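Local coordinates for nucleoporin nup120 (Schizosaccharomyces pombe, PDB 4GQ2), which serves as a structural component of the nuclear pore complex, belonging to the npc107-120 complex of its membrane-coating module, at residues Gln283-Tyr287 and Met346-Phe350; Val860-Lys864 and Asp915-Phe919; Ser920-Asp924 and Ile938-Thr942. The contacts are given in a common frame with arbitrary orientation. Residue numbers count along the deposited sequence, not the author numbering.

Contact 1: Gln283-Tyr287 and Met346-Phe350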
loop_
_atom_site.group_PDB
_atom_site.type_symbol
_atom_site.label_atom_id
_atom_site.label_comp_id
_atom_site.label_asym_id
_atom_site.label_seq_id
_atom_site.Cartn_x
_atom_site.Cartn_y
_atom_site.Cartn_z
ATOM N N GLN A 283 -20.267 37.868 8.532
ATOM C CA GLN A 283 -19.870 36.512 8.160
ATOM C C GLN A 283 -20.860 35.947 7.145
ATOM O O GLN A 283 -22.072 36.112 7.298
ATOM C CB GLN A 283 -19.794 35.602 9.392
ATOM C CG GLN A 283 -19.273 36.262 10.665
ATOM C CD GLN A 283 -20.381 36.737 11.591
ATOM O OE1 GLN A 283 -21.409 37.254 11.147
ATOM N NE2 GLN A 283 -20.172 36.566 12.892
ATOM N N SER A 284 -20.342 35.291 6.109
ATOM C CA SER A 284 -21.186 34.780 5.030
ATOM C C SER A 284 -21.317 33.259 5.055
ATOM O O SER A 284 -20.333 32.531 4.894
ATOM C CB SER A 284 -20.674 35.248 3.668
ATOM O OG SER A 284 -21.627 34.967 2.660
ATOM N N PHE A 285 -22.549 32.799 5.260
ATOM C CA PHE A 285 -22.883 31.375 5.320
ATOM C C PHE A 285 -24.366 31.173 4.994
ATOM O O PHE A 285 -25.141 32.129 5.052
ATOM C CB PHE A 285 -22.558 30.792 6.707
ATOM C CG PHE A 285 -22.940 31.687 7.858
ATOM C CD1 PHE A 285 -24.279 31.888 8.198
ATOM C CD2 PHE A 285 -21.958 32.321 8.615
ATOM C CE1 PHE A 285 -24.628 32.713 9.256
ATOM C CE2 PHE A 285 -22.302 33.143 9.680
ATOM C CZ PHE A 285 -23.638 33.340 10.000
ATOM N N PRO A 286 -24.767 29.934 4.642
ATOM C CA PRO A 286 -26.194 29.695 4.414
ATOM C C PRO A 286 -27.026 29.836 5.694
ATOM O O PRO A 286 -26.550 29.522 6.789
ATOM C CB PRO A 286 -26.243 28.252 3.884
ATOM C CG PRO A 286 -24.947 27.634 4.281
ATOM C CD PRO A 286 -23.947 28.753 4.308
ATOM N N TYR A 287 -28.249 30.332 5.536
ATOM C CA TYR A 287 -29.182 30.536 6.640
ATOM C C TYR A 287 -30.350 29.571 6.527
ATOM O O TYR A 287 -31.027 29.289 7.512
ATOM C CB TYR A 287 -29.737 31.956 6.603
ATOM C CG TYR A 287 -28.884 33.011 7.260
ATOM C CD1 TYR A 287 -27.894 33.676 6.545
ATOM C CD2 TYR A 287 -29.094 33.374 8.592
ATOM C CE1 TYR A 287 -27.124 34.659 7.142
ATOM C CE2 TYR A 287 -28.326 34.354 9.201
ATOM C CZ TYR A 287 -27.342 34.992 8.470
ATOM O OH TYR A 287 -26.571 35.960 9.067
ATOM N N MET A 346 -17.403 29.554 13.450
ATOM C CA MET A 346 -18.437 30.017 12.523
ATOM C C MET A 346 -19.193 28.858 11.896
ATOM O O MET A 346 -18.623 27.803 11.613
ATOM C CB MET A 346 -17.837 30.876 11.408
ATOM C CG MET A 346 -17.370 32.253 11.844
ATOM S SD MET A 346 -17.012 33.319 10.434
ATOM C CE MET A 346 -16.038 34.601 11.222
ATOM N N LEU A 347 -20.484 29.067 11.674
ATOM C CA LEU A 347 -21.286 28.127 10.919
ATOM C C LEU A 347 -20.776 28.096 9.487
ATOM O O LEU A 347 -20.637 29.139 8.848
ATOM C CB LEU A 347 -22.765 28.534 10.939
ATOM C CG LEU A 347 -23.724 27.589 10.221
ATOM C CD1 LEU A 347 -23.652 26.215 10.860
ATOM C CD2 LEU A 347 -25.151 28.111 10.252
ATOM N N SER A 348 -20.484 26.896 8.997
ATOM C CA SER A 348 -20.103 26.719 7.604
ATOM C C SER A 348 -21.308 26.309 6.761
ATOM O O SER A 348 -21.526 26.852 5.680
ATOM C CB SER A 348 -18.984 25.681 7.477
ATOM O OG SER A 348 -18.870 25.216 6.141
ATOM N N ASP A 349 -22.088 25.353 7.265
ATOM C CA ASP A 349 -23.186 24.784 6.502
ATOM C C ASP A 349 -23.993 23.863 7.406
ATOM O O ASP A 349 -23.552 23.529 8.510
ATOM C CB ASP A 349 -22.635 23.997 5.304
ATOM C CG ASP A 349 -23.656 23.804 4.196
ATOM O OD1 ASP A 349 -24.829 24.208 4.354
ATOM O OD2 ASP A 349 -23.277 23.238 3.150
ATOM N N PHE A 350 -25.173 23.454 6.941
ATOM C CA PHE A 350 -25.994 22.490 7.674
ATOM C C PHE A 350 -27.023 21.830 6.758
ATOM O O PHE A 350 -27.361 22.369 5.704
ATOM C CB PHE A 350 -26.643 23.128 8.925
ATOM C CG PHE A 350 -27.624 24.232 8.624
ATOM C CD1 PHE A 350 -27.183 25.504 8.286
ATOM C CD2 PHE A 350 -28.993 24.002 8.705
ATOM C CE1 PHE A 350 -28.087 26.521 8.012
ATOM C CE2 PHE A 350 -29.904 25.014 8.434
ATOM C CZ PHE A 350 -29.448 26.277 8.089
#
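Two neighbouring blades of the beta-propeller domain meet here: Gln-283 to Tyr-287 is the loop leading into strand 288-290, and Met-346 to Phe-350 begins strand 346-354, an outermost strand of the neighbouring sheet. The two run 20° apart, but no hydrogen bond joins them, as expected where separate blades pack through side chains. Carbon packing and close approaches to backbone oxygens share the contact. The ring of Phe-285 takes Leu-347 CB over one face, and its CD1 lies 4.4 Å from Leu-347 CD2; the buried leucine also packs on Tyr-301 of the first blade. The flexible, exposed Met-346 brings its CE to 3.7 Å from CG of a poorly ordered Gln-283. Among the backbone oxygens, Leu-347 O lies 3.3 Å from Phe-285 CB, and Ser-348 O 3.4 Å from CD of Pro-286, which has no NH to satisfy. Ser-348 and Asp-349 both face Ala-367 in a classic beta bulge. Asp-349 suits this irregular spot: OD1 accepts the NH of Phe-350, OD2 that of Ile-523, and Pro-286 CG rests 3.4 Å from OD1. The edge of Phe-350 meets two carbonyls, with CE1 3.6 Å from Pro-286 O and CZ 3.4 Å from Tyr-287 O.

Contact 2: Val860-Lys864 and Asp915-Phe919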
loop_
_atom_site.group_PDB
_atom_site.type_symbol
_atom_site.label_atom_id
_atom_site.label_comp_id
_atom_site.label_asym_id
_atom_site.label_seq_id
_atom_site.Cartn_x
_atom_site.Cartn_y
_atom_site.Cartn_z
ATOM N N VAL A 860 9.056 -25.688 -8.898
ATOM C CA VAL A 860 9.129 -27.144 -9.010
ATOM C C VAL A 860 9.194 -27.793 -7.636
ATOM O O VAL A 860 8.558 -28.827 -7.404
ATOM C CB VAL A 860 10.316 -27.595 -9.883
ATOM C CG1 VAL A 860 10.610 -29.073 -9.677
ATOM C CG2 VAL A 860 10.025 -27.311 -11.348
ATOM N N ARG A 861 9.941 -27.172 -6.728
ATOM C CA ARG A 861 10.047 -27.653 -5.351
ATOM C C ARG A 861 8.675 -27.669 -4.664
ATOM O O ARG A 861 8.330 -28.632 -3.969
ATOM C CB ARG A 861 11.051 -26.800 -4.568
ATOM C CG ARG A 861 11.111 -27.087 -3.074
ATOM C CD ARG A 861 11.624 -28.491 -2.801
ATOM N NE ARG A 861 11.823 -28.725 -1.372
ATOM C CZ ARG A 861 11.894 -29.930 -0.812
ATOM N NH1 ARG A 861 11.778 -31.025 -1.556
ATOM N NH2 ARG A 861 12.084 -30.041 0.500
ATOM N N CYS A 862 7.900 -26.604 -4.874
ATOM C CA CYS A 862 6.543 -26.487 -4.319
ATOM C C CYS A 862 5.592 -27.496 -4.972
ATOM O O CYS A 862 4.791 -28.134 -4.288
ATOM C CB CYS A 862 6.012 -25.054 -4.484
ATOM S SG CYS A 862 6.804 -23.824 -3.412
ATOM N N PHE A 863 5.705 -27.655 -6.291
ATOM C CA PHE A 863 4.934 -28.655 -7.032
ATOM C C PHE A 863 5.103 -30.080 -6.486
ATOM O O PHE A 863 4.158 -30.860 -6.495
ATOM C CB PHE A 863 5.319 -28.647 -8.517
ATOM C CG PHE A 863 4.679 -27.548 -9.324
ATOM C CD1 PHE A 863 3.349 -27.184 -9.122
ATOM C CD2 PHE A 863 5.403 -26.895 -10.318
ATOM C CE1 PHE A 863 2.762 -26.174 -9.878
ATOM C CE2 PHE A 863 4.825 -25.888 -11.079
ATOM C CZ PHE A 863 3.501 -25.524 -10.858
ATOM N N LYS A 864 6.305 -30.415 -6.026
ATOM C CA LYS A 864 6.605 -31.772 -5.553
ATOM C C LYS A 864 6.361 -31.986 -4.060
ATOM O O LYS A 864 6.455 -33.114 -3.580
ATOM C CB LYS A 864 8.051 -32.146 -5.863
ATOM C CG LYS A 864 8.407 -32.201 -7.339
ATOM C CD LYS A 864 9.834 -32.713 -7.520
ATOM C CE LYS A 864 10.216 -32.779 -8.991
ATOM N NZ LYS A 864 11.600 -33.309 -9.163
ATOM N N ASP A 915 11.850 -30.275 -16.675
ATOM C CA ASP A 915 10.896 -30.587 -15.615
ATOM C C ASP A 915 9.580 -31.106 -16.200
ATOM O O ASP A 915 8.960 -32.020 -15.640
ATOM C CB ASP A 915 10.632 -29.351 -14.753
ATOM C CG ASP A 915 11.899 -28.750 -14.189
ATOM O OD1 ASP A 915 12.489 -29.337 -13.256
ATOM O OD2 ASP A 915 12.300 -27.675 -14.674
ATOM N N ALA A 916 9.158 -30.514 -17.317
ATOM C CA ALA A 916 7.980 -30.986 -18.052
ATOM C C ALA A 916 8.137 -32.449 -18.469
ATOM O O ALA A 916 7.160 -33.194 -18.500
ATOM C CB ALA A 916 7.719 -30.115 -19.271
ATOM N N LEU A 917 9.374 -32.842 -18.782
ATOM C CA LEU A 917 9.702 -34.208 -19.175
ATOM C C LEU A 917 9.627 -35.111 -17.950
ATOM O O LEU A 917 8.961 -36.148 -17.978
ATOM C CB LEU A 917 11.114 -34.257 -19.780
ATOM C CG LEU A 917 11.578 -35.317 -20.795
ATOM C CD1 LEU A 917 12.987 -34.988 -21.269
ATOM C CD2 LEU A 917 11.544 -36.742 -20.272
ATOM N N GLU A 918 10.309 -34.706 -16.880
ATOM C CA GLU A 918 10.373 -35.495 -15.650
ATOM C C GLU A 918 8.989 -35.735 -15.047
ATOM O O GLU A 918 8.696 -36.840 -14.585
ATOM C CB GLU A 918 11.334 -34.861 -14.640
ATOM C CG GLU A 918 12.796 -34.937 -15.085
ATOM C CD GLU A 918 13.794 -34.472 -14.033
ATOM O OE1 GLU A 918 13.369 -33.954 -12.977
ATOM O OE2 GLU A 918 15.017 -34.625 -14.267
ATOM N N PHE A 919 8.132 -34.713 -15.080
ATOM C CA PHE A 919 6.768 -34.848 -14.560
ATOM C C PHE A 919 5.920 -35.770 -15.428
ATOM O O PHE A 919 5.020 -36.447 -14.925
ATOM C CB PHE A 919 6.079 -33.482 -14.407
ATOM C CG PHE A 919 6.434 -32.763 -13.135
ATOM C CD1 PHE A 919 6.220 -33.361 -11.900
ATOM C CD2 PHE A 919 6.977 -31.485 -13.172
ATOM C CE1 PHE A 919 6.548 -32.704 -10.725
ATOM C CE2 PHE A 919 7.307 -30.819 -12.002
ATOM C CZ PHE A 919 7.092 -31.428 -10.777
#
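Asp-915 opens the second segment with its CB directed at helix 856-864, and Val-860 CG2 packs against its CG at 3.7 Å. The carboxylate is nevertheless satisfied although the residue is buried: OD1 forms a salt bridge with a basic side chain of the neighbouring Nup37 chain, so this acidic residue serves the subunit interface while its CG meets Val-860 CG2. Both segments belong to the C-terminal helical repeats, a HEAT-repeat region by family, and here two helices run nearly parallel, 13° apart with axes 12.5 Å from each other. At this spacing the backbones do not meet; side chains fill the gap, with Phe-919 contributing the most area. Helix 913-925 also packs on helices 895-909 and 932-949. Further along, Glu-918 points toward the first helix, its OE1 4.3 Å from Lys-864 NZ, too far for a salt bridge but electrostatically favourable. Phe-919, a full turn after Asp-915, fills the gap with its broad apolar ring. CZ lies 4.0 Å from Phe-863 CB and 4.4 Å from Val-860 CG1, while the aliphatic part of Lys-864 meets the ring edge, CG to CZ 3.8 Å.

Contact 3: Ser920-Asp924 and Ile938-Thr942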
loop_
_atom_site.group_PDB
_atom_site.type_symbol
_atom_site.label_atom_id
_atom_site.label_comp_id
_atom_site.label_asym_id
_atom_site.label_seq_id
_atom_site.Cartn_x
_atom_site.Cartn_y
_atom_site.Cartn_z
ATOM N N SER A 920 6.209 -35.782 -16.730
ATOM C CA SER A 920 5.522 -36.665 -17.668
ATOM C C SER A 920 5.887 -38.122 -17.383
ATOM O O SER A 920 5.010 -38.996 -17.371
ATOM C CB SER A 920 5.862 -36.293 -19.111
ATOM O OG SER A 920 4.979 -36.931 -20.012
ATOM N N LEU A 921 7.175 -38.358 -17.117
ATOM C CA LEU A 921 7.684 -39.681 -16.739
ATOM C C LEU A 921 7.114 -40.095 -15.394
ATOM O O LEU A 921 6.826 -41.273 -15.163
ATOM C CB LEU A 921 9.224 -39.697 -16.684
ATOM C CG LEU A 921 10.009 -39.532 -17.995
ATOM C CD1 LEU A 921 11.471 -39.209 -17.718
ATOM C CD2 LEU A 921 9.897 -40.759 -18.896
ATOM N N LEU A 922 6.956 -39.115 -14.511
ATOM C CA LEU A 922 6.353 -39.355 -13.214
ATOM C C LEU A 922 4.880 -39.719 -13.357
ATOM O O LEU A 922 4.408 -40.629 -12.678
ATOM C CB LEU A 922 6.559 -38.160 -12.272
ATOM C CG LEU A 922 7.774 -38.283 -11.337
ATOM C CD1 LEU A 922 8.169 -36.937 -10.739
ATOM C CD2 LEU A 922 7.516 -39.308 -10.235
ATOM N N ALA A 923 4.169 -39.033 -14.254
ATOM C CA ALA A 923 2.755 -39.348 -14.524
ATOM C C ALA A 923 2.600 -40.795 -14.975
ATOM O O ALA A 923 1.688 -41.497 -14.534
ATOM C CB ALA A 923 2.171 -38.402 -15.563
ATOM N N ASP A 924 3.515 -41.228 -15.843
ATOM C CA ASP A 924 3.564 -42.606 -16.325
ATOM C C ASP A 924 3.826 -43.589 -15.180
ATOM O O ASP A 924 3.105 -44.575 -15.029
ATOM C CB ASP A 924 4.637 -42.745 -17.408
ATOM C CG ASP A 924 4.304 -43.817 -18.424
ATOM O OD1 ASP A 924 3.910 -44.931 -18.012
ATOM O OD2 ASP A 924 4.438 -43.539 -19.640
ATOM N N ILE A 938 -0.584 -39.607 -21.735
ATOM C CA ILE A 938 0.708 -39.454 -21.065
ATOM C C ILE A 938 1.883 -39.687 -22.018
ATOM O O ILE A 938 2.818 -38.887 -22.045
ATOM C CB ILE A 938 0.826 -40.371 -19.821
ATOM C CG1 ILE A 938 -0.070 -39.846 -18.693
ATOM C CG2 ILE A 938 2.276 -40.480 -19.345
ATOM C CD1 ILE A 938 -0.192 -40.772 -17.500
ATOM N N THR A 939 1.836 -40.774 -22.790
ATOM C CA THR A 939 2.920 -41.093 -23.727
ATOM C C THR A 939 2.969 -40.058 -24.842
ATOM O O THR A 939 4.049 -39.741 -25.355
ATOM C CB THR A 939 2.805 -42.503 -24.341
ATOM O OG1 THR A 939 1.670 -42.558 -25.213
ATOM C CG2 THR A 939 2.680 -43.575 -23.258
ATOM N N HIS A 940 1.796 -39.541 -25.212
ATOM C CA HIS A 940 1.698 -38.388 -26.111
ATOM C C HIS A 940 2.475 -37.226 -25.551
ATOM O O HIS A 940 3.334 -36.664 -26.236
ATOM C CB HIS A 940 0.241 -37.996 -26.323
ATOM C CG HIS A 940 -0.478 -38.833 -27.359
ATOM N ND1 HIS A 940 -1.613 -38.424 -27.955
ATOM C CD2 HIS A 940 -0.175 -40.080 -27.907
ATOM C CE1 HIS A 940 -2.025 -39.364 -28.824
ATOM N NE2 HIS A 940 -1.142 -40.373 -28.795
ATOM N N GLU A 941 2.198 -36.869 -24.296
ATOM C CA GLU A 941 2.923 -35.783 -23.637
ATOM C C GLU A 941 4.420 -36.048 -23.478
ATOM O O GLU A 941 5.226 -35.135 -23.666
ATOM C CB GLU A 941 2.289 -35.403 -22.293
ATOM C CG GLU A 941 1.375 -34.186 -22.380
ATOM C CD GLU A 941 2.131 -32.867 -22.483
ATOM O OE1 GLU A 941 1.819 -32.072 -23.397
ATOM O OE2 GLU A 941 3.029 -32.616 -21.651
ATOM N N THR A 942 4.796 -37.283 -23.150
ATOM C CA THR A 942 6.216 -37.632 -23.073
ATOM C C THR A 942 6.948 -37.282 -24.374
ATOM O O THR A 942 7.995 -36.626 -24.342
ATOM C CB THR A 942 6.444 -39.116 -22.723
ATOM O OG1 THR A 942 5.795 -39.419 -21.485
ATOM C CG2 THR A 942 7.935 -39.409 -22.582
#
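An antiparallel pair of consecutive helices, 913-925 and 932-949, forms a helical hairpin at the C-terminal end of the HEAT-repeat region; the short axes pass 9.1 Å apart at a crossing angle of -157°. Ile-938, Ser-920 and Thr-942 lose most surface to the contact. Ile-938 supplies the apolar part. Its CD1 reaches Ala-923, 3.9 Å from CB and 3.6 Å from O. A long branched residue opposite a small one is a natural match: the alanine methyl lets the isoleucine come close to the helix backbone. Beyond this, Ile-938 CG2 comes within 3.8 Å of the carboxylate oxygen OD2 of Asp-924. The partly exposed Asp-924 forms a salt bridge through OD1 with Lys-927, in the connection between the helices. One turn earlier, Ser-920 sits where the backbones come nearest, its CA 5.5 Å from that of Thr-942, a separation that a bulky residue would hardly tolerate. Its small side chain points at the partner helix, and OG lies 3.8 Å from Glu-941 CB; OE2 of that buried glutamate is hydrogen-bonded to Ser-904 of helix 895-909, on which the hairpin also packs. Thr-942 combines a methyl with a hydroxyl. CG2 approaches Leu-921 CD2 at 4.4 Å, and OG1 shares a hydrogen bond with Ser-920 OG at 3.0 Å, which either hydroxyl could donate.

Overall arrangement
Contact 1 belongs to the beta-propeller, whereas contacts 2 and 3 lie in the C-terminal helical repeats, on the other side of the chain's centre. Its centre is about 70 Å from that of contact 2 and about 78 Å from that of contact 3, and the three follow one another along the sequence. Contacts 2 and 3 are close, their centres about 12 Å apart, because both use helix 913-925: residues 915-919 meet helix 856-864, and residues 920-924 take part in the hairpin with helix 932-949, which also touches the earlier turn. Blade-to-blade packing thus gives way to helix stacking, consistent with an extended scaffold protein of the pore, with Nup37 reaching contact 2 but neither of the others.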